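PDB 1D02: type II restriction enzyme MUNI from Mycoplasma, which recognises the double-stranded DNA sequence 5'-CAATTG-3' as a homodimer and cleaves each strand after the cytosine. Local coordinates for the interface of chains A and B. Residues are numbered along the deposited sequence; one frame, centred on the assembly and turned at random. Chains: chain A/B, Type II restriction enzyme MUNI.

Contact 1: the interface of chains A and B. Residues chain A 105-107, 160; chain B 67, 69, 71.
A loop of chain B that follows helix 60-65 (B:Phe67, B:Pro69, B:Ile71) lies against chain A where the loop after strand 94-101 (A:Trp105 to A:Glu107) meets the first turn of helix 160-170 at A:Pro160. B:Phe67 is the centre of this largely apolar part of the homodimer interface, burying 70 Å² under chain A. Its ring stands edge-on to the indole of A:Trp105, the five-membered ring and the phenyl plane 75° apart. The phenyl edge atom CE2 of B:Phe67 reaches the indole nitrogen NE1 of A:Trp105 at 3.5 Å, over the rim of the indole face. CG of A:Trp105 is anti to its own backbone N (chi1 168°), which swings the indole toward chain B and carries its six-membered ring on to B:Pro69, where CH2 of the indole and CG of the proline are 3.9 Å apart. The A:Val106-A:Glu107 peptide lies over one phenyl face of B:Phe67, with the carbonyl C of A:Val106 3.8 Å from the ring centroid; the opposite face is backed within chain B by the backbone N of B:Pro69. The A:Glu107 side chain, bent midway along its length, runs past B:Phe67 in the opposite direction, bringing its carboxylate beside CB and the ring, the two planes 61° apart; OE1 comes to 3.6 Å from CB of B:Phe67. The ring is thus held between peptide, indole and a bent acidic chain. B:Ile71 adds a marginal contact near the far end of the indole. A:Pro160 fits beside both B:Phe67 and B:Pro69: its CB lies 3.4 Å from the carbonyl O of B:Phe67, and its CG packs 3.5 Å from CD of B:Pro69.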
# COMPACT_ATOMS: atom_id res chain seq x y z
N TRP A 105 -15.00 -13.91 4.17
CA TRP A 105 -15.37 -15.11 4.90
C TRP A 105 -16.44 -14.69 5.89
O TRP A 105 -16.17 -13.93 6.84
CB TRP A 105 -14.12 -15.68 5.57
CG TRP A 105 -14.30 -16.76 6.59
CD1 TRP A 105 -15.25 -17.74 6.60
CD2 TRP A 105 -13.46 -16.99 7.73
NE1 TRP A 105 -15.03 -18.59 7.69
CE2 TRP A 105 -13.94 -18.15 8.39
CE3 TRP A 105 -12.33 -16.33 8.25
CZ2 TRP A 105 -13.33 -18.65 9.54
CZ3 TRP A 105 -11.73 -16.84 9.40
CH2 TRP A 105 -12.23 -17.98 10.03
N VAL A 106 -17.67 -15.15 5.64
CA VAL A 106 -18.79 -14.84 6.51
C VAL A 106 -19.62 -16.10 6.76
O VAL A 106 -19.27 -17.18 6.28
CB VAL A 106 -19.69 -13.72 5.90
CG1 VAL A 106 -18.89 -12.40 5.77
CG2 VAL A 106 -20.24 -14.16 4.55
N GLU A 107 -20.72 -15.99 7.50
CA GLU A 107 -21.47 -17.21 7.79
C GLU A 107 -21.86 -18.01 6.55
O GLU A 107 -22.23 -17.46 5.51
CB GLU A 107 -22.69 -16.97 8.71
CG GLU A 107 -23.45 -15.66 8.66
CD GLU A 107 -22.67 -14.44 9.17
OE1 GLU A 107 -21.99 -13.84 8.35
OE2 GLU A 107 -22.72 -14.10 10.38
N PRO A 160 -14.00 -11.75 9.84
CA PRO A 160 -13.24 -11.62 11.10
C PRO A 160 -11.75 -11.39 10.94
O PRO A 160 -11.11 -10.76 11.79
CB PRO A 160 -13.54 -12.94 11.82
CG PRO A 160 -13.73 -13.91 10.68
CD PRO A 160 -14.61 -13.10 9.74
N PHE B 67 -19.03 -11.33 11.33
CA PHE B 67 -19.15 -12.78 11.46
C PHE B 67 -18.10 -13.19 12.48
O PHE B 67 -16.93 -12.85 12.33
CB PHE B 67 -18.87 -13.47 10.12
CG PHE B 67 -18.63 -14.95 10.25
CD1 PHE B 67 -19.55 -15.76 10.92
CD2 PHE B 67 -17.50 -15.54 9.69
CE1 PHE B 67 -19.34 -17.14 11.01
CE2 PHE B 67 -17.28 -16.92 9.77
CZ PHE B 67 -18.22 -17.73 10.44
N PRO B 69 -16.57 -16.47 13.87
CA PRO B 69 -16.45 -17.92 13.84
C PRO B 69 -16.20 -18.55 15.19
O PRO B 69 -15.60 -17.95 16.10
CB PRO B 69 -15.30 -18.15 12.86
CG PRO B 69 -14.47 -16.87 13.00
CD PRO B 69 -15.53 -15.82 13.05
N ILE B 71 -14.17 -20.32 16.79
CA ILE B 71 -12.82 -20.79 16.96
C ILE B 71 -12.19 -19.98 18.08
O ILE B 71 -12.74 -18.98 18.53
CB ILE B 71 -12.00 -20.62 15.69
CG1 ILE B 71 -11.92 -19.14 15.34
CG2 ILE B 71 -12.59 -21.49 14.57
CD1 ILE B 71 -11.10 -18.84 14.08

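Contact 2: the interface of chains A and B. Residues chain A 168-171, 173; chain B 127-129.
The C-terminal end of helix 160-170 and the loop after it in chain A (A:Phe168 to A:Asp171, A:Tyr173) meet the start of helix 128-138 in chain B, with B:Thr127 just ahead of it. A backbone hydrogen bond joins the two helix ends: the amide N of B:Gly129 donates to the carbonyl O of A:Trp169 over 3.0 Å. It is fairly straight at the hydrogen (155°), although the donor is tilted 33° from the carbonyl plane. An N-H of a helix's first turn thereby meets a carbonyl of another helix's last turn, a pairing that the two helix dipoles would probably favour. B:Gly129 has no side chain to keep the backbones apart and buries 47 Å² here. B:Thr127 turns its methyl CG2 across the base of the A:Trp169 side chain, 3.8 Å from CB of A:Trp169. Since CG of A:Trp169 lies anti to its carbonyl carbon (chi1 -67°), the indole points away from the bonded carbonyl and leaves B:Thr127 packed against CB and the near part of the ring. Beside the same bond, the ring of B:Pro128 is bordered by two residues of chain A. CG of B:Pro128 is 3.9 Å from CB of A:Asp171. CG of B:Pro128 is also 4.0 Å from CD1 of A:Tyr173. A:Phe168 closes the patch over the glycine: its ring atom CE2 sits 3.3 Å from the carbonyl O of B:Gly129.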
# COMPACT_ATOMS: atom_id res chain seq x y z
N PHE A 168 -5.61 -3.48 12.24
CA PHE A 168 -4.17 -3.52 12.56
C PHE A 168 -3.38 -2.55 11.67
O PHE A 168 -2.55 -1.78 12.17
CB PHE A 168 -3.64 -4.94 12.34
CG PHE A 168 -2.23 -5.16 12.82
CD1 PHE A 168 -1.99 -5.71 14.08
CD2 PHE A 168 -1.16 -4.89 11.99
CE1 PHE A 168 -0.67 -6.00 14.51
CE2 PHE A 168 0.16 -5.16 12.40
CZ PHE A 168 0.41 -5.72 13.67
N TRP A 169 -3.63 -2.59 10.36
CA TRP A 169 -2.92 -1.70 9.43
C TRP A 169 -3.05 -0.22 9.80
O TRP A 169 -2.06 0.52 9.82
CB TRP A 169 -3.48 -1.80 8.01
CG TRP A 169 -3.27 -3.07 7.30
CD1 TRP A 169 -2.51 -4.15 7.69
CD2 TRP A 169 -3.83 -3.41 6.03
NE1 TRP A 169 -2.56 -5.14 6.73
CE2 TRP A 169 -3.37 -4.71 5.70
CE3 TRP A 169 -4.68 -2.74 5.14
CZ2 TRP A 169 -3.74 -5.34 4.52
CZ3 TRP A 169 -5.05 -3.37 3.97
CH2 TRP A 169 -4.58 -4.67 3.67
N TYR A 170 -4.29 0.21 10.06
CA TYR A 170 -4.53 1.62 10.35
C TYR A 170 -4.01 2.12 11.69
O TYR A 170 -3.82 3.33 11.88
CB TYR A 170 -6.01 1.95 10.16
CG TYR A 170 -6.36 2.14 8.68
CD1 TYR A 170 -6.39 1.06 7.80
CD2 TYR A 170 -6.59 3.41 8.16
CE1 TYR A 170 -6.63 1.25 6.43
CE2 TYR A 170 -6.82 3.61 6.80
CZ TYR A 170 -6.84 2.53 5.94
OH TYR A 170 -7.08 2.73 4.59
N ASP A 171 -3.79 1.20 12.62
CA ASP A 171 -3.20 1.57 13.90
C ASP A 171 -3.90 2.78 14.54
O ASP A 171 -5.11 2.73 14.75
CB ASP A 171 -1.70 1.83 13.65
CG ASP A 171 -0.87 1.79 14.92
OD1 ASP A 171 -0.87 0.74 15.59
OD2 ASP A 171 -0.24 2.81 15.25
N TYR A 173 -4.92 5.51 13.31
CA TYR A 173 -5.73 6.30 12.37
C TYR A 173 -7.01 5.53 12.08
O TYR A 173 -7.37 5.31 10.92
CB TYR A 173 -4.98 6.54 11.06
CG TYR A 173 -3.70 7.34 11.22
CD1 TYR A 173 -2.47 6.70 11.22
CD2 TYR A 173 -3.74 8.73 11.37
CE1 TYR A 173 -1.29 7.41 11.37
CE2 TYR A 173 -2.56 9.46 11.52
CZ TYR A 173 -1.35 8.79 11.52
OH TYR A 173 -0.18 9.48 11.68
N THR B 127 1.79 0.77 5.77
CA THR B 127 0.78 1.03 6.81
C THR B 127 1.48 1.18 8.15
O THR B 127 2.47 0.49 8.42
CB THR B 127 -0.27 -0.10 6.93
OG1 THR B 127 0.37 -1.35 7.21
CG2 THR B 127 -1.07 -0.19 5.63
N PRO B 128 0.98 2.07 9.00
CA PRO B 128 1.64 2.23 10.30
C PRO B 128 1.69 0.94 11.10
O PRO B 128 2.66 0.68 11.81
CB PRO B 128 0.83 3.35 10.98
CG PRO B 128 -0.53 3.34 10.23
CD PRO B 128 -0.09 3.07 8.80
N GLY B 129 0.66 0.11 10.96
CA GLY B 129 0.62 -1.14 11.66
C GLY B 129 1.71 -2.12 11.26
O GLY B 129 2.35 -2.71 12.14

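Contact 1 and contact 2 lie about 22 Å apart, measured between the centres of their C-alpha atoms, and share helix 160-170 of chain A. Its first residue, A:Pro160, belongs to contact 1, while its last turn serves contact 2, so this helix engages separate elements of chain B at its two ends: a loop at one, the start of helix 128-138 at the other. Two-fold symmetry repeats both contacts with the chains exchanged; with the rest of the interface, they are likely to set how the two subunits are placed against each other in the homodimer that binds DNA.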